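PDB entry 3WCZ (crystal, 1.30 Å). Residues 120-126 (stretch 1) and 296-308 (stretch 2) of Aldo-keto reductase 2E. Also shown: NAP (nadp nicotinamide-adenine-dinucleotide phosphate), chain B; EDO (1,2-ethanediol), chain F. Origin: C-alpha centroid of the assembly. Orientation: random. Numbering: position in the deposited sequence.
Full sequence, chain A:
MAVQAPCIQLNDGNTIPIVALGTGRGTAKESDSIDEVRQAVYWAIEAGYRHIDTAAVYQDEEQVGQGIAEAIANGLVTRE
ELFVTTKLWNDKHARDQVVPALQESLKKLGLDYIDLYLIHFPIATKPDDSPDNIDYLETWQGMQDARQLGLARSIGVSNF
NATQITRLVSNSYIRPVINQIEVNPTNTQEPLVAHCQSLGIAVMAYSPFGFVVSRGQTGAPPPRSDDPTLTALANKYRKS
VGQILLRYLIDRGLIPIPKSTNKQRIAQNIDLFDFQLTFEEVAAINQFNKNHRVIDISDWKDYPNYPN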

# COMPACT_ATOMS: atom_id res chain seq x y z
N HIS A 120 0.79 9.60 -4.84
CA HIS A 120 0.19 9.28 -3.54
C HIS A 120 -1.30 9.63 -3.47
O HIS A 120 -2.10 8.88 -2.92
CB HIS A 120 0.99 10.00 -2.43
CG HIS A 120 0.87 9.38 -1.07
ND1 HIS A 120 1.91 9.37 -0.17
CD2 HIS A 120 -0.18 8.77 -0.46
CE1 HIS A 120 1.50 8.78 0.95
NE2 HIS A 120 0.25 8.39 0.79
N PHE A 121 -1.67 10.79 -4.03
CA PHE A 121 -3.06 11.21 -4.18
C PHE A 121 -3.21 11.95 -5.51
O PHE A 121 -2.24 12.55 -6.02
CB PHE A 121 -3.50 12.20 -3.09
CG PHE A 121 -3.69 11.59 -1.73
CD1 PHE A 121 -2.63 11.52 -0.86
CD2 PHE A 121 -4.93 11.15 -1.32
CE1 PHE A 121 -2.79 10.96 0.41
CE2 PHE A 121 -5.11 10.55 -0.07
CZ PHE A 121 -4.03 10.48 0.80
N PRO A 122 -4.45 12.03 -6.02
CA PRO A 122 -4.67 12.79 -7.27
C PRO A 122 -4.71 14.30 -7.03
O PRO A 122 -4.76 15.04 -8.00
CB PRO A 122 -6.02 12.27 -7.78
CG PRO A 122 -6.74 11.77 -6.54
CD PRO A 122 -5.64 11.25 -5.62
N ILE A 123 -4.73 14.73 -5.79
CA ILE A 123 -4.75 16.13 -5.39
C ILE A 123 -3.35 16.69 -5.46
O ILE A 123 -2.37 16.04 -5.10
CB ILE A 123 -5.26 16.25 -3.92
CG1 ILE A 123 -6.67 15.66 -3.80
CG2 ILE A 123 -5.25 17.67 -3.45
CD1 ILE A 123 -7.06 15.36 -2.36
N ALA A 124 -3.26 17.95 -5.89
CA ALA A 124 -2.00 18.71 -5.89
C ALA A 124 -2.13 19.82 -4.86
O ALA A 124 -3.17 20.48 -4.78
CB ALA A 124 -1.73 19.29 -7.25
N THR A 125 -1.08 20.03 -4.07
CA THR A 125 -1.05 21.12 -3.10
C THR A 125 0.25 21.88 -3.23
O THR A 125 1.21 21.45 -3.88
CB THR A 125 -1.21 20.62 -1.66
OG1 THR A 125 -0.08 19.82 -1.30
CG2 THR A 125 -2.48 19.82 -1.51
N LYS A 126 0.25 23.08 -2.66
CA LYS A 126 1.47 23.80 -2.44
C LYS A 126 2.11 23.24 -1.16
O LYS A 126 1.50 22.45 -0.44
CB LYS A 126 1.18 25.31 -2.32
CG LYS A 126 0.38 25.91 -3.49
CD LYS A 126 1.16 25.93 -4.76
CE LYS A 126 0.51 26.84 -5.82
NZ LYS A 126 0.67 28.32 -5.56
N ASP A 296 -9.14 9.43 6.68
CA ASP A 296 -10.08 10.52 6.45
C ASP A 296 -9.30 11.74 5.96
O ASP A 296 -8.48 12.31 6.68
CB ASP A 296 -10.80 10.78 7.78
CG ASP A 296 -11.74 11.97 7.74
OD1 ASP A 296 -11.97 12.54 6.68
OD2 ASP A 296 -12.28 12.32 8.82
N ILE A 297 -9.52 12.13 4.72
CA ILE A 297 -8.88 13.33 4.18
C ILE A 297 -9.90 14.43 3.87
O ILE A 297 -9.72 15.25 2.99
CB ILE A 297 -8.04 13.01 2.93
CG1 ILE A 297 -8.89 12.28 1.88
CG2 ILE A 297 -6.82 12.17 3.32
CD1 ILE A 297 -8.35 12.42 0.47
N SER A 298 -10.97 14.47 4.65
CA SER A 298 -12.11 15.33 4.31
C SER A 298 -11.81 16.82 4.42
O SER A 298 -12.54 17.62 3.84
CB SER A 298 -13.34 14.96 5.15
OG SER A 298 -13.06 14.98 6.53
N ASP A 299 -10.73 17.21 5.08
CA ASP A 299 -10.33 18.62 5.05
C ASP A 299 -10.02 19.08 3.62
O ASP A 299 -10.00 20.29 3.35
CB ASP A 299 -9.10 18.91 5.92
CG ASP A 299 -9.41 18.92 7.41
OD1 ASP A 299 -10.58 18.81 7.80
OD2 ASP A 299 -8.44 19.03 8.19
N TRP A 300 -9.76 18.14 2.71
CA TRP A 300 -9.40 18.43 1.32
C TRP A 300 -10.60 18.31 0.37
O TRP A 300 -10.42 18.33 -0.84
CB TRP A 300 -8.30 17.48 0.82
CG TRP A 300 -6.95 17.60 1.48
CD1 TRP A 300 -6.45 18.69 2.13
CD2 TRP A 300 -5.93 16.59 1.52
NE1 TRP A 300 -5.17 18.42 2.59
CE2 TRP A 300 -4.84 17.14 2.23
CE3 TRP A 300 -5.83 15.28 1.05
CZ2 TRP A 300 -3.66 16.42 2.45
CZ3 TRP A 300 -4.67 14.57 1.28
CH2 TRP A 300 -3.61 15.14 1.98
N LYS A 301 -11.81 18.19 0.91
CA LYS A 301 -12.99 17.88 0.13
C LYS A 301 -13.25 18.85 -1.02
O LYS A 301 -13.78 18.44 -2.06
CB LYS A 301 -14.20 17.80 1.06
CG LYS A 301 -15.43 17.16 0.46
CD LYS A 301 -16.47 16.93 1.56
CE LYS A 301 -16.64 15.45 1.88
NZ LYS A 301 -17.74 15.23 2.86
N ASP A 302 -12.88 20.12 -0.83
CA ASP A 302 -13.14 21.12 -1.86
C ASP A 302 -11.97 21.29 -2.82
O ASP A 302 -12.02 22.13 -3.72
CB ASP A 302 -13.51 22.49 -1.27
CG ASP A 302 -14.19 23.40 -2.28
OD1 ASP A 302 -15.15 22.93 -2.92
OD2 ASP A 302 -13.77 24.59 -2.45
N TYR A 303 -10.90 20.53 -2.63
CA TYR A 303 -9.73 20.64 -3.51
C TYR A 303 -9.99 20.01 -4.87
O TYR A 303 -10.67 18.96 -4.96
CB TYR A 303 -8.51 19.94 -2.90
CG TYR A 303 -7.84 20.66 -1.74
CD1 TYR A 303 -8.56 21.43 -0.83
CD2 TYR A 303 -6.47 20.53 -1.54
CE1 TYR A 303 -7.93 22.08 0.23
CE2 TYR A 303 -5.84 21.17 -0.48
CZ TYR A 303 -6.57 21.93 0.40
OH TYR A 303 -5.91 22.56 1.46
N PRO A 304 -9.42 20.60 -5.92
CA PRO A 304 -9.47 19.95 -7.23
C PRO A 304 -9.00 18.51 -7.13
O PRO A 304 -7.99 18.24 -6.47
CB PRO A 304 -8.52 20.78 -8.08
CG PRO A 304 -8.65 22.17 -7.50
CD PRO A 304 -8.78 21.93 -6.00
N ASN A 305 -9.76 17.61 -7.76
CA ASN A 305 -9.41 16.19 -7.86
C ASN A 305 -9.51 15.42 -6.53
O ASN A 305 -8.99 14.30 -6.40
CB ASN A 305 -8.03 16.02 -8.52
CG ASN A 305 -7.94 16.68 -9.91
OD1 ASN A 305 -7.06 17.53 -10.16
ND2 ASN A 305 -8.87 16.35 -10.78
N TYR A 306 -10.22 15.95 -5.54
CA TYR A 306 -10.52 15.17 -4.33
C TYR A 306 -11.19 13.87 -4.74
O TYR A 306 -12.17 13.89 -5.49
CB TYR A 306 -11.41 15.98 -3.40
CG TYR A 306 -11.78 15.29 -2.12
CD1 TYR A 306 -10.87 15.21 -1.08
CD2 TYR A 306 -13.04 14.73 -1.94
CE1 TYR A 306 -11.21 14.62 0.11
CE2 TYR A 306 -13.39 14.13 -0.74
CZ TYR A 306 -12.46 14.07 0.28
OH TYR A 306 -12.80 13.47 1.48
N PRO A 307 -10.69 12.73 -4.23
CA PRO A 307 -11.14 11.44 -4.80
C PRO A 307 -12.25 10.78 -4.00
O PRO A 307 -12.82 9.80 -4.52
CB PRO A 307 -9.87 10.58 -4.74
CG PRO A 307 -9.16 11.10 -3.49
CD PRO A 307 -9.42 12.61 -3.50
N ASN A 308 -12.55 11.25 -2.79
CA ASN A 308 -13.42 10.51 -1.89
C ASN A 308 -14.78 11.18 -1.80
O ASN A 308 -15.53 10.88 -0.85
CB ASN A 308 -12.78 10.38 -0.50
CG ASN A 308 -11.49 9.58 -0.51
OD1 ASN A 308 -11.11 8.96 -1.50
ND2 ASN A 308 -10.81 9.57 0.62
OXT ASN A 308 -15.13 12.01 -2.64
PA NAP B . -2.73 -1.47 9.35
O1A NAP B . -1.72 -2.36 8.75
O2A NAP B . -4.08 -1.35 8.84
O5B NAP B . -2.83 -1.62 10.90
C5B NAP B . -1.68 -1.61 11.71
C4B NAP B . -1.96 -1.87 13.18
O4B NAP B . -2.33 -3.25 13.36
C3B NAP B . -0.85 -1.60 14.12
O3B NAP B . -1.42 -1.06 15.28
C2B NAP B . -0.27 -2.91 14.34
O2B NAP B . 0.43 -3.04 15.56
C1B NAP B . -1.47 -3.83 14.31
N9A NAP B . -1.24 -5.19 13.86
C8A NAP B . -0.44 -5.56 12.84
N7A NAP B . -0.53 -6.85 12.61
C5A NAP B . -1.41 -7.37 13.51
C6A NAP B . -1.90 -8.66 13.75
N6A NAP B . -1.50 -9.79 13.04
N1A NAP B . -2.79 -8.79 14.76
C2A NAP B . -3.19 -7.73 15.46
N3A NAP B . -2.75 -6.48 15.26
C4A NAP B . -1.87 -6.30 14.26
O3 NAP B . -2.06 0.00 9.35
PN NAP B . -1.93 1.27 8.40
O1N NAP B . -0.60 1.85 8.72
O2N NAP B . -3.15 2.11 8.57
O5D NAP B . -1.95 0.74 6.90
C5D NAP B . -0.97 -0.13 6.43
C4D NAP B . 0.02 0.48 5.44
O4D NAP B . -0.63 0.88 4.24
C3D NAP B . 0.70 1.73 5.90
O3D NAP B . 1.66 1.48 6.91
C2D NAP B . 1.21 2.26 4.66
O2D NAP B . 2.32 1.53 4.22
C1D NAP B . 0.03 2.05 3.74
N1N NAP B . -0.96 3.12 3.62
C2N NAP B . -1.03 3.86 2.49
C3N NAP B . -1.97 4.85 2.37
C7N NAP B . -2.00 5.58 1.08
O7N NAP B . -1.55 5.09 0.02
N7N NAP B . -2.69 6.74 1.08
C4N NAP B . -2.83 5.18 3.44
C5N NAP B . -2.77 4.40 4.60
C6N NAP B . -1.82 3.38 4.64
P2B NAP B . 1.95 -3.54 15.63
O1X NAP B . 2.29 -3.43 17.13
O2X NAP B . 1.98 -4.94 15.20
O3X NAP B . 2.77 -2.61 14.78
C1 EDO F . -10.78 5.57 -3.83
O1 EDO F . -11.56 5.20 -2.67
C2 EDO F . -10.12 6.90 -3.59
O2 EDO F . -9.39 6.90 -2.36

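No hydrogen bond joins the two stretches. They are held by packing of apolar side chains, which buries 472 Å² counted over both sides. The backbones come closest at Ile 123 and Asn 305, whose CA atoms lie 5.3 Å apart.

Ile 123 is the centre of the contact and has the largest covered area. Its CA-to-CB bond points sideways, yet the end of its side chain comes nearer to stretch 2. The rotamer explains this: chi1 is m and chi2 is t, so the CG1 branch is extended. CD1 of Ile 123 lies 3.6 Å from CE3 of Trp 300, 3.8 Å from CD of Pro 307 and 4.0 Å from CD1 of Tyr 306. The other branch has a different neighbour, with Ile 123 CG2 3.6 Å from CD2 of Tyr 303. A beta-branched side chain suits this place because its two arms can fill separate spaces.

Tyr 303 has chi1 in m and points toward stretch 1. The edge of its ring meets CG2 of Ile 123 and also CG2 of Thr 125, which is 3.8 Å from Tyr 303 CE2. Thr 125 takes chi1 p and offers its methyl to this ring. The Tyr 303 hydroxyl is hydrogen-bonded elsewhere in the structure, so the ring can pack here with its polar end satisfied.

Phe 121, with chi1 m and chi2 89°, presents one ring face to the edge of Trp 300. The planes meet at 84°, and the centroid of the Phe 121 ring is 5.4 Å from that of the Trp 300 six-membered ring. Trp 300 also takes chi1 m, with chi2 at -22°. Ile 297, at chi1 p and chi2 t, brings CD1 to 3.8 Å from CE2 of Phe 121.

Pro 122 packs compactly against the chain end. Its CG is 3.8 Å from CB of Pro 307 and 3.4 Å from the backbone O of Asn 305. Neither proline side chain brings a polar group into this buried contact.

Turns shape stretch 2. A type I turn from Trp 300 to Tyr 303 is closed by Tyr 303 N to Trp 300 O, 2.9 Å. A type II turn follows, closed by Tyr 306 N to Tyr 303 O, 3.1 Å. Asn 305 has positive phi, 70°, as the third residue of a type II turn usually does, and asparagine tolerates this well.

Lys 301 points away and stays exposed, as its charge favours.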